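PDB 4Z8T: AvrRxo1-ORF1 from Xanthomonas oryzae pv. oryzicola, which is a type III effector with a polynucleotide kinase domain, related to zeta toxins, that binds its interactor AvrRxo1-ORF2 and probably transfers phosphate from a nucleotide. Local coordinates for residues L67-N73 / I154-L160; D184-P188 / V220-R224. The contacts are given in a common frame with arbitrary orientation. Residues are numbered along the deposited sequence.

Interaction 1: residues L67-N73 / I154-L160; sequences LFALRGN and IVVDKRL. With SO4 (sulfate ion), chain C.
Two parallel strands pair, their axes 4.7 Å apart and 16° from exact alignment, in register F68 with V155 and A69 with V156. Three ladder hydrogen bonds zip the backbones: F68 N to I154 O (2.8 Å), V156 N to F68 O (2.7 Å) and L70 N to V156 O (3.0 Å). Farther along, G72 N donates to R159 O (3.1 Å). With phi 154° and psi 159°, G72 occupies a conformation in which a CB would jam against the preceding carbonyl. R71, with chi1 to chi3 all t, passes NE to L160 O (2.9 Å); R159 NE reaches N73 OD1 (3.0 Å), while its NH1 holds a sulfate O2 (2.9 Å), probably from the crystallisation liquor. Apolar side chains sort by face: L67 CD2 meets V156 CG2 (3.8 Å) and A69 CB meets L160 CD1 (4.0 Å), with L70 CD1 and V155 CG1 (4.2 Å) on the other side; small A69 leaves space for L160. A strand leading into G72 and K78 is consistent with a Walker A P-loop. Strand 154-157 is one of the two outermost in the chain's sheet, strand 179-185 flanks 66-71 on its other side, and helix 163-176 packs on L67 and V156.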
loop_
_atom_site.group_PDB
_atom_site.type_symbol
_atom_site.label_atom_id
_atom_site.label_comp_id
_atom_site.label_asym_id
_atom_site.label_seq_id
_atom_site.Cartn_x
_atom_site.Cartn_y
_atom_site.Cartn_z
ATOM N N LEU A 67 31.558 -4.937 -16.812
ATOM C CA LEU A 67 31.350 -4.288 -15.520
ATOM C C LEU A 67 30.164 -5.002 -14.890
ATOM O O LEU A 67 29.033 -4.866 -15.353
ATOM C CB LEU A 67 31.041 -2.793 -15.719
ATOM C CG LEU A 67 30.979 -1.832 -14.521
ATOM C CD1 LEU A 67 31.065 -0.378 -15.010
ATOM C CD2 LEU A 67 29.718 -2.020 -13.727
ATOM N N PHE A 68 30.416 -5.792 -13.849
ATOM C CA PHE A 68 29.326 -6.437 -13.124
ATOM C C PHE A 68 28.836 -5.458 -12.072
ATOM O O PHE A 68 29.600 -5.054 -11.187
ATOM C CB PHE A 68 29.820 -7.705 -12.412
ATOM C CG PHE A 68 30.140 -8.833 -13.342
ATOM C CD1 PHE A 68 31.419 -8.967 -13.870
ATOM C CD2 PHE A 68 29.167 -9.750 -13.701
ATOM C CE1 PHE A 68 31.725 -10.015 -14.731
ATOM C CE2 PHE A 68 29.462 -10.792 -14.564
ATOM C CZ PHE A 68 30.744 -10.923 -15.084
ATOM N N ALA A 69 27.575 -5.053 -12.181
ATOM C CA ALA A 69 26.997 -4.056 -11.290
ATOM C C ALA A 69 25.952 -4.758 -10.428
ATOM O O ALA A 69 25.031 -5.388 -10.944
ATOM C CB ALA A 69 26.354 -2.920 -12.109
ATOM N N LEU A 70 26.116 -4.683 -9.114
ATOM C CA LEU A 70 25.133 -5.243 -8.196
ATOM C C LEU A 70 24.386 -4.091 -7.538
ATOM O O LEU A 70 24.869 -3.484 -6.578
ATOM C CB LEU A 70 25.827 -6.097 -7.129
ATOM C CG LEU A 70 26.841 -7.080 -7.718
ATOM C CD1 LEU A 70 27.610 -7.836 -6.624
ATOM C CD2 LEU A 70 26.119 -8.040 -8.629
ATOM N N ARG A 71 23.218 -3.771 -8.088
ATOM C CA ARG A 71 22.389 -2.678 -7.602
ATOM C C ARG A 71 21.460 -3.168 -6.506
ATOM O O ARG A 71 20.906 -4.257 -6.597
ATOM C CB ARG A 71 21.531 -2.163 -8.762
ATOM C CG ARG A 71 20.660 -0.963 -8.432
ATOM C CD ARG A 71 20.010 -0.366 -9.685
ATOM N NE ARG A 71 19.375 0.904 -9.360
ATOM C CZ ARG A 71 18.100 1.054 -9.003
ATOM N NH1 ARG A 71 17.293 0.005 -8.913
ATOM N NH2 ARG A 71 17.642 2.262 -8.700
ATOM N N GLY A 72 21.263 -2.349 -5.483
ATOM C CA GLY A 72 20.219 -2.644 -4.518
ATOM C C GLY A 72 20.518 -2.053 -3.170
ATOM O O GLY A 72 21.674 -1.767 -2.849
ATOM N N ASN A 73 19.461 -1.890 -2.377
ATOM C CA ASN A 73 19.582 -1.300 -1.056
ATOM C C ASN A 73 20.358 -2.191 -0.082
ATOM O O ASN A 73 20.617 -3.364 -0.335
ATOM C CB ASN A 73 18.180 -1.020 -0.497
ATOM C CG ASN A 73 18.188 -0.036 0.652
ATOM O OD1 ASN A 73 19.078 0.817 0.757
ATOM N ND2 ASN A 73 17.177 -0.143 1.528
ATOM N N ILE A 154 35.405 -5.884 -14.009
ATOM C CA ILE A 154 35.390 -5.331 -12.658
ATOM C C ILE A 154 34.006 -5.492 -12.053
ATOM O O ILE A 154 33.026 -5.716 -12.759
ATOM C CB ILE A 154 35.814 -3.835 -12.627
ATOM C CG1 ILE A 154 34.821 -2.969 -13.414
ATOM C CG2 ILE A 154 37.224 -3.661 -13.167
ATOM C CD1 ILE A 154 35.175 -1.465 -13.426
ATOM N N VAL A 155 33.931 -5.370 -10.734
ATOM C CA VAL A 155 32.661 -5.518 -10.033
ATOM C C VAL A 155 32.378 -4.279 -9.215
ATOM O O VAL A 155 33.221 -3.846 -8.428
ATOM C CB VAL A 155 32.677 -6.727 -9.073
ATOM C CG1 VAL A 155 31.292 -6.924 -8.448
ATOM C CG2 VAL A 155 33.115 -7.973 -9.792
ATOM N N VAL A 156 31.196 -3.699 -9.406
ATOM C CA VAL A 156 30.795 -2.516 -8.658
ATOM C C VAL A 156 29.665 -2.935 -7.738
ATOM O O VAL A 156 28.602 -3.360 -8.180
ATOM C CB VAL A 156 30.357 -1.366 -9.581
ATOM C CG1 VAL A 156 29.939 -0.136 -8.756
ATOM C CG2 VAL A 156 31.490 -0.995 -10.520
ATOM N N ASP A 157 29.948 -2.849 -6.443
ATOM C CA ASP A 157 29.088 -3.328 -5.395
ATOM C C ASP A 157 28.679 -2.114 -4.560
ATOM O O ASP A 157 29.296 -1.823 -3.541
ATOM C CB ASP A 157 29.921 -4.290 -4.544
ATOM C CG ASP A 157 29.127 -4.945 -3.461
ATOM O OD1 ASP A 157 27.880 -4.860 -3.493
ATOM O OD2 ASP A 157 29.762 -5.561 -2.580
ATOM N N LYS A 158 27.661 -1.391 -5.024
ATOM C CA LYS A 158 27.213 -0.149 -4.411
ATOM C C LYS A 158 25.709 -0.129 -4.546
ATOM O O LYS A 158 25.141 -0.912 -5.316
ATOM C CB LYS A 158 27.779 1.065 -5.153
ATOM C CG LYS A 158 29.287 1.232 -5.079
ATOM C CD LYS A 158 29.677 2.503 -5.816
ATOM C CE LYS A 158 31.176 2.687 -5.857
ATOM N NZ LYS A 158 31.503 4.086 -6.243
ATOM N N ARG A 159 25.056 0.770 -3.818
ATOM C CA ARG A 159 23.604 0.856 -3.917
ATOM C C ARG A 159 23.149 1.183 -5.334
ATOM O O ARG A 159 22.158 0.618 -5.817
ATOM C CB ARG A 159 23.047 1.883 -2.934
ATOM C CG ARG A 159 21.512 1.891 -2.884
ATOM C CD ARG A 159 20.935 2.837 -1.832
ATOM N NE ARG A 159 21.274 2.404 -0.480
ATOM C CZ ARG A 159 22.277 2.895 0.238
ATOM N NH1 ARG A 159 23.051 3.841 -0.268
ATOM N NH2 ARG A 159 22.519 2.422 1.457
ATOM N N LEU A 160 23.878 2.101 -5.985
ATOM C CA LEU A 160 23.618 2.517 -7.370
ATOM C C LEU A 160 22.176 2.964 -7.558
ATOM O O LEU A 160 21.543 2.628 -8.564
ATOM C CB LEU A 160 23.968 1.401 -8.365
ATOM C CG LEU A 160 25.415 0.896 -8.326
ATOM C CD1 LEU A 160 25.585 -0.343 -9.184
ATOM C CD2 LEU A 160 26.386 1.998 -8.759
HETATM S S SO4 C . 23.434 5.954 -3.313
HETATM O O1 SO4 C . 22.989 5.004 -4.325
HETATM O O2 SO4 C . 22.512 5.978 -2.182
HETATM O O3 SO4 C . 23.505 7.299 -3.892
HETATM O O4 SO4 C . 24.765 5.579 -2.842
#

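Interaction 2: residues D184-P188 / V220-R224; sequences DIDAP and VRSNR. With SO4 (sulfate ion), chain F.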
loop_
_atom_site.group_PDB
_atom_site.type_symbol
_atom_site.label_atom_id
_atom_site.label_comp_id
_atom_site.label_asym_id
_atom_site.label_seq_id
_atom_site.Cartn_x
_atom_site.Cartn_y
_atom_site.Cartn_z
ATOM N N ASP A 184 19.885 -6.422 -10.138
ATOM C CA ASP A 184 19.221 -5.441 -9.295
ATOM C C ASP A 184 18.406 -6.258 -8.295
ATOM O O ASP A 184 17.610 -7.107 -8.684
ATOM C CB ASP A 184 18.316 -4.601 -10.199
ATOM C CG ASP A 184 17.734 -3.391 -9.510
ATOM O OD1 ASP A 184 18.050 -3.136 -8.328
ATOM O OD2 ASP A 184 16.944 -2.687 -10.173
ATOM N N ILE A 185 18.648 -6.029 -7.006
ATOM C CA ILE A 185 18.129 -6.903 -5.959
ATOM C C ILE A 185 17.287 -6.082 -4.996
ATOM O O ILE A 185 17.756 -5.086 -4.440
ATOM C CB ILE A 185 19.291 -7.561 -5.176
ATOM C CG1 ILE A 185 20.162 -8.420 -6.121
ATOM C CG2 ILE A 185 18.721 -8.444 -4.063
ATOM C CD1 ILE A 185 21.509 -7.804 -6.484
ATOM N N ASP A 186 16.035 -6.493 -4.817
ATOM C CA ASP A 186 15.099 -5.769 -3.958
ATOM C C ASP A 186 14.592 -6.631 -2.815
ATOM O O ASP A 186 14.364 -7.833 -2.989
ATOM C CB ASP A 186 13.876 -5.324 -4.756
ATOM C CG ASP A 186 12.948 -4.463 -3.939
ATOM O OD1 ASP A 186 13.175 -3.231 -3.914
ATOM O OD2 ASP A 186 12.010 -4.996 -3.296
ATOM N N ALA A 187 14.416 -6.003 -1.655
ATOM C CA ALA A 187 13.683 -6.606 -0.549
ATOM C C ALA A 187 12.844 -5.526 0.108
ATOM O O ALA A 187 13.164 -4.342 0.013
ATOM C CB ALA A 187 14.651 -7.208 0.461
ATOM N N PRO A 188 11.766 -5.925 0.788
ATOM C CA PRO A 188 10.970 -4.951 1.536
ATOM C C PRO A 188 11.847 -4.223 2.544
ATOM O O PRO A 188 12.836 -4.796 3.018
ATOM C CB PRO A 188 9.947 -5.827 2.272
ATOM C CG PRO A 188 9.824 -7.051 1.435
ATOM C CD PRO A 188 11.172 -7.276 0.803
ATOM N N VAL A 220 16.256 3.574 -4.424
ATOM C CA VAL A 220 16.452 2.422 -5.293
ATOM C C VAL A 220 15.164 2.040 -6.018
ATOM O O VAL A 220 15.188 1.686 -7.196
ATOM C CB VAL A 220 17.087 1.214 -4.538
ATOM C CG1 VAL A 220 16.057 0.474 -3.740
ATOM C CG2 VAL A 220 17.788 0.279 -5.526
ATOM N N ARG A 221 14.031 2.157 -5.338
ATOM C CA ARG A 221 12.775 1.834 -5.973
ATOM C C ARG A 221 12.343 2.912 -6.969
ATOM O O ARG A 221 11.910 2.593 -8.070
ATOM C CB ARG A 221 11.692 1.575 -4.920
ATOM C CG ARG A 221 11.912 0.240 -4.224
ATOM C CD ARG A 221 10.616 -0.354 -3.856
ATOM N NE ARG A 221 10.745 -1.691 -3.269
ATOM C CZ ARG A 221 9.771 -2.277 -2.595
ATOM N NH1 ARG A 221 8.609 -1.649 -2.437
ATOM N NH2 ARG A 221 9.965 -3.481 -2.076
ATOM N N SER A 222 12.469 4.175 -6.577
ATOM C CA SER A 222 11.980 5.276 -7.420
ATOM C C SER A 222 12.708 5.379 -8.756
ATOM O O SER A 222 12.133 5.834 -9.756
ATOM C CB SER A 222 12.078 6.616 -6.679
ATOM O OG SER A 222 11.199 6.630 -5.566
ATOM N N ASN A 223 13.971 4.966 -8.775
ATOM C CA ASN A 223 14.787 5.077 -9.977
ATOM C C ASN A 223 14.999 3.772 -10.720
ATOM O O ASN A 223 15.737 3.727 -11.695
ATOM C CB ASN A 223 16.132 5.708 -9.633
ATOM C CG ASN A 223 15.986 7.145 -9.226
ATOM O OD1 ASN A 223 15.590 7.982 -10.041
ATOM N ND2 ASN A 223 16.295 7.452 -7.973
ATOM N N ARG A 224 14.333 2.713 -10.273
ATOM C CA ARG A 224 14.506 1.393 -10.867
ATOM C C ARG A 224 14.114 1.320 -12.344
ATOM O O ARG A 224 14.836 0.734 -13.154
ATOM C CB ARG A 224 13.697 0.379 -10.045
ATOM C CG ARG A 224 13.751 -1.051 -10.546
ATOM C CD ARG A 224 13.449 -1.975 -9.391
ATOM N NE ARG A 224 14.641 -2.223 -8.576
ATOM C CZ ARG A 224 14.641 -2.389 -7.252
ATOM N NH1 ARG A 224 13.514 -2.294 -6.569
ATOM N NH2 ARG A 224 15.788 -2.654 -6.621
HETATM S S SO4 F . 7.052 -4.170 -0.015
HETATM O O1 SO4 F . 6.184 -5.071 0.740
HETATM O O2 SO4 F . 6.274 -3.365 -0.947
HETATM O O3 SO4 F . 8.027 -4.952 -0.765
HETATM O O4 SO4 F . 7.754 -3.278 0.910
HETATM O O HOH W 1 17.041 -2.738 -3.619
#
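This is a buried salt-bridge network joining the C-terminal end of strand 179-185 to the end of helix 210-222 and the first turn of helix 224-233. D184 and R224 meet in a two-pronged pair, R224 NE to D184 OD2 (2.8 Å) and R224 NH2 to D184 OD1 (2.9 Å). D186 forms a second such pair, with R221 NE on its OD1 (2.9 Å) and R221 NH2 on its OD2 (2.8 Å). D186 OD1 also accepts from R224 NH1 (2.8 Å), so one carboxylate bridges both arginines. Planar guanidinium groups suit this place because their edges offer several donors. A water donates to I185 O (2.6 Å) and accepts from R224 NH2 (3.3 Å). D184 OD2 also forms a salt bridge with R71 and a hydrogen bond with the Y240 hydroxyl. R221 NH2 holds O3 of a sulfate (2.8 Å), probably from the crystallisation liquor. Each buried carboxylate thus meets two arginines, and three arginines to two acids leave a positive excess, consistent with R221 binding an anion.

From the N terminus, strand 66-71 enters the loop that leads to K78, and interaction 1 closes when the following 80 residues, about half of them helix and with no strand, return the chain at 154-160. Helix 163-176 then leads to strand 179-185, which lies on the other side of 66-71. Interaction 2 opens there and closes at 220-224 after another mainly helical excursion. The two loops therefore follow in series, neither nested nor crossed. R71 joins them: its carbonyl O probably accepts a hydrogen bond from I185 N, and its guanidinium reaches V220 O and D184. Together they tie edge strand 154-157, the sheet's central strands and helix 210-222 around the putative P-loop.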